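Local coordinates for periplasmic binding protein (Xylanimonas cellulosilytica, PDB 4MX8) that probably binds an iron-siderophore or similar chelate outside the cell membrane and delivers it to an ABC-type importer, at residues V42-P46 with F147-L152; L141-T146 with A158-L162; A195-T200 with I225-T229. All coordinates share one frame; numbering follows the deposited sequence.

Interaction 1: V42-P46 with F147-L152; sequences VPVDP and FLGKVL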
loop_
_atom_site.group_PDB
_atom_site.type_symbol
_atom_site.label_atom_id
_atom_site.label_comp_id
_atom_site.label_asym_id
_atom_site.label_seq_id
_atom_site.Cartn_x
_atom_site.Cartn_y
_atom_site.Cartn_z
ATOM N N VAL A 42 9.133 22.402 -0.151
ATOM C CA VAL A 42 7.689 22.285 0.012
ATOM C C VAL A 42 7.173 23.421 0.871
ATOM O O VAL A 42 7.716 23.681 1.938
ATOM C CB VAL A 42 7.356 21.025 0.806
ATOM C CG1 VAL A 42 5.862 20.798 0.837
ATOM C CG2 VAL A 42 8.048 19.849 0.215
ATOM N N PRO A 43 6.100 24.086 0.433
ATOM C CA PRO A 43 5.519 25.131 1.282
ATOM C C PRO A 43 4.814 24.542 2.512
ATOM O O PRO A 43 4.115 23.532 2.392
ATOM C CB PRO A 43 4.502 25.797 0.351
ATOM C CG PRO A 43 4.109 24.724 -0.596
ATOM C CD PRO A 43 5.371 23.933 -0.838
ATOM N N VAL A 44 5.003 25.160 3.676
ATOM C CA VAL A 44 4.279 24.766 4.892
ATOM C C VAL A 44 2.862 25.348 4.916
ATOM O O VAL A 44 2.650 26.475 4.476
ATOM C CB VAL A 44 5.016 25.228 6.143
ATOM C CG1 VAL A 44 4.252 24.821 7.370
ATOM C CG2 VAL A 44 6.414 24.652 6.171
ATOM N N ASP A 45 1.908 24.583 5.440
ATOM C CA ASP A 45 0.486 24.936 5.403
ATOM C C ASP A 45 0.022 25.227 3.974
ATOM O O ASP A 45 -0.499 26.315 3.714
ATOM C CB ASP A 45 0.192 26.137 6.318
ATOM C CG ASP A 45 -1.311 26.329 6.606
ATOM O OD1 ASP A 45 -2.097 25.381 6.378
ATOM O OD2 ASP A 45 -1.705 27.430 7.079
ATOM N N PRO A 46 0.208 24.263 3.043
ATOM C CA PRO A 46 -0.183 24.547 1.659
ATOM C C PRO A 46 -1.702 24.573 1.491
ATOM O O PRO A 46 -2.433 23.870 2.201
ATOM C CB PRO A 46 0.435 23.384 0.881
ATOM C CG PRO A 46 0.416 22.238 1.864
ATOM C CD PRO A 46 0.740 22.894 3.189
ATOM N N PHE A 147 6.776 13.715 8.142
ATOM C CA PHE A 147 7.013 14.796 7.202
ATOM C C PHE A 147 5.754 15.557 6.862
ATOM O O PHE A 147 5.718 16.788 6.969
ATOM C CB PHE A 147 7.647 14.345 5.893
ATOM C CG PHE A 147 7.979 15.506 5.005
ATOM C CD1 PHE A 147 8.870 16.484 5.438
ATOM C CD2 PHE A 147 7.348 15.676 3.793
ATOM C CE1 PHE A 147 9.159 17.582 4.650
ATOM C CE2 PHE A 147 7.633 16.783 2.993
ATOM C CZ PHE A 147 8.540 17.734 3.425
ATOM N N LEU A 148 4.732 14.823 6.427
ATOM C CA LEU A 148 3.443 15.434 6.162
ATOM C C LEU A 148 2.953 16.224 7.393
ATOM O O LEU A 148 2.433 17.333 7.263
ATOM C CB LEU A 148 2.444 14.386 5.715
ATOM C CG LEU A 148 2.739 13.826 4.316
ATOM C CD1 LEU A 148 1.824 12.660 4.048
ATOM C CD2 LEU A 148 2.573 14.869 3.211
ATOM N N GLY A 149 3.167 15.680 8.583
ATOM C CA GLY A 149 2.921 16.434 9.794
ATOM C C GLY A 149 3.545 17.830 9.810
ATOM O O GLY A 149 2.894 18.814 10.143
ATOM N N LYS A 150 4.816 17.919 9.447
ATOM C CA LYS A 150 5.500 19.203 9.344
ATOM C C LYS A 150 4.886 20.101 8.255
ATOM O O LYS A 150 4.675 21.292 8.481
ATOM C CB LYS A 150 6.979 18.955 9.070
ATOM C CG LYS A 150 7.826 20.165 8.918
ATOM C CD LYS A 150 9.223 19.833 9.380
ATOM C CE LYS A 150 10.205 19.907 8.242
ATOM N NZ LYS A 150 11.604 19.877 8.763
ATOM N N VAL A 151 4.600 19.526 7.088
ATOM C CA VAL A 151 3.976 20.276 6.004
ATOM C C VAL A 151 2.630 20.866 6.423
ATOM O O VAL A 151 2.349 22.030 6.152
ATOM C CB VAL A 151 3.774 19.404 4.748
ATOM C CG1 VAL A 151 2.976 20.153 3.697
ATOM C CG2 VAL A 151 5.111 18.987 4.190
ATOM N N LEU A 152 1.807 20.064 7.093
ATOM C CA LEU A 152 0.447 20.483 7.416
ATOM C C LEU A 152 0.341 21.243 8.733
ATOM O O LEU A 152 -0.747 21.669 9.110
ATOM C CB LEU A 152 -0.483 19.276 7.449
ATOM C CG LEU A 152 -0.595 18.542 6.114
ATOM C CD1 LEU A 152 -1.417 17.281 6.253
ATOM C CD2 LEU A 152 -1.211 19.438 5.077
#

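Interaction 2: L141-T146 with A158-L162; sequences LEQNTT and AESVL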
loop_
_atom_site.group_PDB
_atom_site.type_symbol
_atom_site.label_atom_id
_atom_site.label_comp_id
_atom_site.label_asym_id
_atom_site.label_seq_id
_atom_site.Cartn_x
_atom_site.Cartn_y
_atom_site.Cartn_z
ATOM N N LEU A 141 6.046 4.449 6.669
ATOM C CA LEU A 141 4.912 4.934 7.457
ATOM C C LEU A 141 5.352 6.050 8.400
ATOM O O LEU A 141 4.719 7.099 8.472
ATOM C CB LEU A 141 4.275 3.799 8.257
ATOM C CG LEU A 141 3.086 4.194 9.134
ATOM C CD1 LEU A 141 1.986 4.668 8.251
ATOM C CD2 LEU A 141 2.594 3.038 9.965
ATOM N N GLU A 142 6.459 5.825 9.099
ATOM C CA GLU A 142 6.945 6.782 10.087
ATOM C C GLU A 142 7.462 8.066 9.438
ATOM O O GLU A 142 7.086 9.171 9.832
ATOM C CB GLU A 142 8.022 6.144 10.948
ATOM C CG GLU A 142 8.717 7.072 11.915
ATOM C CD GLU A 142 9.608 6.284 12.863
ATOM O OE1 GLU A 142 10.068 5.188 12.453
ATOM O OE2 GLU A 142 9.833 6.737 14.012
ATOM N N GLN A 143 8.307 7.925 8.426
ATOM C CA GLN A 143 8.866 9.104 7.779
ATOM C C GLN A 143 7.818 9.938 7.065
ATOM O O GLN A 143 7.697 11.128 7.335
ATOM C CB GLN A 143 10.031 8.732 6.872
ATOM C CG GLN A 143 11.119 7.985 7.648
ATOM C CD GLN A 143 12.338 7.681 6.807
ATOM O OE1 GLN A 143 12.677 8.438 5.888
ATOM N NE2 GLN A 143 13.013 6.568 7.118
ATOM N N ASN A 144 7.051 9.328 6.174
ATOM C CA ASN A 144 6.005 10.075 5.487
ATOM C C ASN A 144 4.993 10.774 6.415
ATOM O O ASN A 144 4.579 11.918 6.165
ATOM C CB ASN A 144 5.298 9.193 4.469
ATOM C CG ASN A 144 6.188 8.837 3.312
ATOM O OD1 ASN A 144 7.247 9.436 3.121
ATOM N ND2 ASN A 144 5.765 7.862 2.523
ATOM N N THR A 145 4.613 10.104 7.496
ATOM C CA THR A 145 3.626 10.683 8.385
ATOM C C THR A 145 4.211 11.853 9.171
ATOM O O THR A 145 3.565 12.884 9.356
ATOM C CB THR A 145 3.046 9.646 9.319
ATOM O OG1 THR A 145 2.504 8.592 8.527
ATOM C CG2 THR A 145 1.951 10.244 10.174
ATOM N N THR A 146 5.441 11.700 9.630
ATOM C CA THR A 146 6.098 12.806 10.297
ATOM C C THR A 146 6.279 13.984 9.347
ATOM O O THR A 146 5.961 15.115 9.699
ATOM C CB THR A 146 7.451 12.405 10.836
ATOM O OG1 THR A 146 7.288 11.328 11.765
ATOM C CG2 THR A 146 8.063 13.554 11.528
ATOM N N ALA A 158 0.494 13.849 14.128
ATOM C CA ALA A 158 1.318 12.829 13.502
ATOM C C ALA A 158 1.936 11.934 14.567
ATOM O O ALA A 158 1.932 10.703 14.448
ATOM C CB ALA A 158 2.377 13.468 12.647
ATOM N N GLU A 159 2.465 12.568 15.612
ATOM C CA GLU A 159 3.015 11.859 16.764
ATOM C C GLU A 159 1.941 10.939 17.324
ATOM O O GLU A 159 2.202 9.795 17.671
ATOM C CB GLU A 159 3.474 12.866 17.820
ATOM C CG GLU A 159 4.188 12.267 19.006
ATOM C CD GLU A 159 4.938 13.321 19.809
ATOM O OE1 GLU A 159 5.598 14.175 19.173
ATOM O OE2 GLU A 159 4.866 13.300 21.065
ATOM N N SER A 160 0.715 11.445 17.362
ATOM C CA SER A 160 -0.391 10.694 17.918
ATOM C C SER A 160 -0.806 9.484 17.101
ATOM O O SER A 160 -0.992 8.415 17.678
ATOM C CB SER A 160 -1.603 11.580 18.139
ATOM O OG SER A 160 -2.712 10.758 18.444
ATOM N N VAL A 161 -0.976 9.638 15.785
ATOM C CA VAL A 161 -1.431 8.498 14.985
ATOM C C VAL A 161 -0.369 7.405 14.913
ATOM O O VAL A 161 -0.700 6.218 14.923
ATOM C CB VAL A 161 -1.945 8.873 13.584
ATOM C CG1 VAL A 161 -3.081 9.816 13.694
ATOM C CG2 VAL A 161 -0.864 9.490 12.776
ATOM N N LEU A 162 0.902 7.801 14.877
ATOM C CA LEU A 162 1.988 6.825 14.889
ATOM C C LEU A 162 1.977 5.994 16.190
ATOM O O LEU A 162 2.059 4.759 16.152
ATOM C CB LEU A 162 3.348 7.493 14.615
ATOM C CG LEU A 162 3.504 8.064 13.191
ATOM C CD1 LEU A 162 4.829 8.727 12.938
ATOM C CD2 LEU A 162 3.275 6.999 12.132
#

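Interaction 3: A195-T200 with I225-T229; sequences ALSPNT and IKAAT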
loop_
_atom_site.group_PDB
_atom_site.type_symbol
_atom_site.label_atom_id
_atom_site.label_comp_id
_atom_site.label_asym_id
_atom_site.label_seq_id
_atom_site.Cartn_x
_atom_site.Cartn_y
_atom_site.Cartn_z
ATOM N N ALA A 195 2.307 -16.772 -5.009
ATOM C CA ALA A 195 2.756 -16.835 -3.623
ATOM C C ALA A 195 3.415 -15.526 -3.202
ATOM O O ALA A 195 4.323 -15.031 -3.883
ATOM C CB ALA A 195 3.710 -17.999 -3.417
ATOM N N LEU A 196 2.955 -14.965 -2.085
ATOM C CA LEU A 196 3.644 -13.826 -1.478
ATOM C C LEU A 196 4.825 -14.279 -0.620
ATOM O O LEU A 196 4.798 -15.325 0.001
ATOM C CB LEU A 196 2.695 -13.006 -0.630
ATOM C CG LEU A 196 1.545 -12.436 -1.422
ATOM C CD1 LEU A 196 0.698 -11.578 -0.506
ATOM C CD2 LEU A 196 2.104 -11.656 -2.557
ATOM N N SER A 197 5.861 -13.466 -0.575
ATOM C CA SER A 197 7.119 -13.908 -0.012
ATOM C C SER A 197 7.649 -12.815 0.903
ATOM O O SER A 197 7.514 -11.629 0.586
ATOM C CB SER A 197 8.094 -14.172 -1.169
ATOM O OG SER A 197 9.436 -14.186 -0.723
ATOM N N PRO A 198 8.242 -13.192 2.046
ATOM C CA PRO A 198 8.917 -12.179 2.864
ATOM C C PRO A 198 9.901 -11.397 2.004
ATOM O O PRO A 198 10.573 -11.962 1.130
ATOM C CB PRO A 198 9.691 -13.009 3.891
ATOM C CG PRO A 198 8.980 -14.254 3.984
ATOM C CD PRO A 198 8.379 -14.535 2.623
ATOM N N ASN A 199 9.971 -10.097 2.236
ATOM C CA ASN A 199 10.861 -9.241 1.474
ATOM C C ASN A 199 12.306 -9.525 1.845
ATOM O O ASN A 199 12.676 -9.457 3.012
ATOM C CB ASN A 199 10.535 -7.786 1.778
ATOM C CG ASN A 199 11.062 -6.835 0.739
ATOM O OD1 ASN A 199 11.542 -7.246 -0.324
ATOM N ND2 ASN A 199 10.963 -5.538 1.034
ATOM N N THR A 200 13.111 -9.855 0.847
ATOM C CA THR A 200 14.542 -10.025 1.040
ATOM C C THR A 200 15.268 -8.846 0.388
ATOM O O THR A 200 14.983 -8.472 -0.759
ATOM C CB THR A 200 15.037 -11.378 0.469
ATOM O OG1 THR A 200 14.568 -11.543 -0.882
ATOM C CG2 THR A 200 14.532 -12.539 1.339
ATOM N N ILE A 225 10.275 -19.140 0.272
ATOM C CA ILE A 225 9.142 -19.302 -0.636
ATOM C C ILE A 225 9.508 -18.922 -2.058
ATOM O O ILE A 225 9.212 -19.656 -2.997
ATOM C CB ILE A 225 7.923 -18.474 -0.195
ATOM C CG1 ILE A 225 7.415 -18.978 1.158
ATOM C CG2 ILE A 225 6.816 -18.536 -1.239
ATOM C CD1 ILE A 225 6.374 -18.081 1.789
ATOM N N LYS A 226 10.163 -17.774 -2.203
ATOM C CA LYS A 226 10.541 -17.246 -3.514
ATOM C C LYS A 226 11.246 -18.313 -4.336
ATOM O O LYS A 226 10.951 -18.504 -5.520
ATOM C CB LYS A 226 11.443 -16.019 -3.346
ATOM C CG LYS A 226 11.239 -14.951 -4.405
ATOM C CD LYS A 226 11.758 -13.619 -3.905
ATOM C CE LYS A 226 11.328 -12.483 -4.819
ATOM N NZ LYS A 226 11.673 -11.145 -4.243
ATOM N N ALA A 227 12.159 -19.017 -3.675
ATOM C CA ALA A 227 12.918 -20.097 -4.279
ATOM C C ALA A 227 12.017 -21.190 -4.862
ATOM O O ALA A 227 12.091 -21.508 -6.053
ATOM C CB ALA A 227 13.851 -20.689 -3.244
ATOM N N ALA A 228 11.165 -21.755 -4.007
ATOM C CA ALA A 228 10.294 -22.872 -4.379
ATOM C C ALA A 228 9.285 -22.478 -5.452
ATOM O O ALA A 228 8.747 -23.321 -6.166
ATOM C CB ALA A 228 9.571 -23.384 -3.148
ATOM N N THR A 229 9.050 -21.180 -5.550
ATOM C CA THR A 229 8.017 -20.619 -6.395
ATOM C C THR A 229 8.493 -20.431 -7.836
ATOM O O THR A 229 7.701 -20.563 -8.778
ATOM C CB THR A 229 7.560 -19.304 -5.766
ATOM O OG1 THR A 229 6.636 -19.611 -4.716
ATOM C CG2 THR A 229 6.902 -18.385 -6.764
#

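Interaction 1: V42-P46 with F147-L152
F147 turns the edge of its ring to V42. The methyl V42 CG2 lies in the plane of that ring, 3.9 Å from F147 CZ. K150 contributes mainly its backbone: V44 CG1 rests 3.7 Å from K150 O. V151 takes the largest share of the contact, and its two methyls serve different partners. CG1 stands anti to the backbone N (chi1 173°) and meets the proline ring, with P46 CD 3.6 Å from V151 CG1. The other branch, V151 CG2, lies over a face of the F147 ring, offset toward its rim, and is 3.9 Å from V42 CG1. These two valines cross at about a right angle. The carbonyl of V151 is used as well. D45 N donates to V151 O at 2.7 Å, with an N-H...O angle of 160°, and the donor sits almost in line with the C=O bond. This is a backbone bond, and the carboxylate of D45 takes no part in it. L152 adds a looser touch, from L152 CD2 to P46 CD at 4.4 Å. L108 of strand 108-111 touches V42, P46 and V151, and I129 of strand 128-130 touches V42 and F147. The end of strand 35-43, with backbone bonds still joining V42 to A17 and V44 to A15, runs past the C-terminal part of helix 137-152 in the N-terminal alpha/beta lobe of a TroA-like solute-binding protein.

Interaction 2: L141-T146 with A158-L162
L141 O is gripped twice by T145, from its hydroxyl and from its backbone N-H. T145 OG1 donates to L141 O at 2.7 Å, and T145 N to L141 O at 3.2 Å. The hydroxyl lies beside the backbone N (chi1 -56°), which brings it back over the preceding turn and leaves the methyl CG2 turned to the other helix. T146 repeats the pattern one residue on. T146 OG1 donates to E142 O at 2.9 Å, and its N and OG1 reach that oxygen from opposite faces of the carbonyl plane. Both hydroxyls are therefore satisfied within their own helix, and the two segments meet through van der Waals packing, with no polar bond between them. Helices 137-152 and 155-179 form an antiparallel hairpin here. The axes of segments 141-146 and 158-162 approach to 9.7 Å, with 155° between their directions. The second helix is the long one that spans the two lobes, as in other TroA-like binding proteins. L162 is a knob in a hole made by L141, E142, T145 and T146. It meets T145 tip to tip, with L162 CD2 3.9 Å from T145 CB. Its other methyl, L162 CD1, lies 3.8 Å from T146 OG1. Nearer the turn, A158 CB sits 3.5 Å from T145 O. The side chains of V161 and T145 cross obliquely, CG2 against CG2. Helix 299-309 covers one flank: V161 touches V299 and R303, and L141 touches T302.

Interaction 3: A195-T200 with I225-T229
I225 lays its two branches along the chain of A195-P198. I225 CG2 meets A195 CB at 3.8 Å. Its longer branch reaches further along: I225 CD1 lies 3.6 Å from L196 O, and the same methyl is 4.2 Å from P198 CD. The side chains of I225 and P198 cross at about a right angle. With I225 CG1 beside the backbone N (chi1 -64°), the longer branch carries CD1 to the proline and leaves CG2 over A195. A195 has a second neighbour in T229, and T229 OG1 approaches A195 CB to 3.6 Å. That hydroxyl is tied within its own helix, since T229 OG1 donates to I225 O at 3.1 Å from well above the carbonyl plane. The segment 195-200 leaves strand 192-195, an outermost strand of the four-stranded mixed sheet in the C-terminal alpha/beta lobe of the TroA-like fold. The short helix 225-229 packs against this exit. Y213 of helix 207-214 adds to the packing: it touches P198 and I225, and its OH is hydrogen-bonded to L196 O. S197 turns toward the helix. S197 OG donates to P198 O at 3.1 Å, and the donor is tilted out of the carbonyl plane. K226 covers this group with the root of its side chain, K226 CB being 3.8 Å from S197 OG. Replacing S197 by alanine removes the hydroxyl, which would probably leave P198 O without that donor and open a small gap against K226 CB, CG and CD. Beyond CG the lysine chain is extended and runs past S197 toward T200, but K226 NZ and T200 OG1 stay 4.5 Å apart. N199 N is hydrogen-bonded to D214 OD2 at the end of helix 207-214.

Interactions 1 and 2 share helix 137-152. The first uses its C-terminal part and the second the turns just before it. Their centres are about 13 Å apart, and they touch where G149 CA packs 4.2 Å from A158 CB. This helix lies between 42-46 and the long helix 155-179. Interaction 3 lies on the other lobe. Its centre is about 38 Å from that of interaction 1, across the centre of the chain, and about 29 Å from that of interaction 2. The nearest atoms of interactions 2 and 3 are still about 12 Å apart. The ligand probably binds in the cleft between the lobes, as in relatives, but no site is identified here.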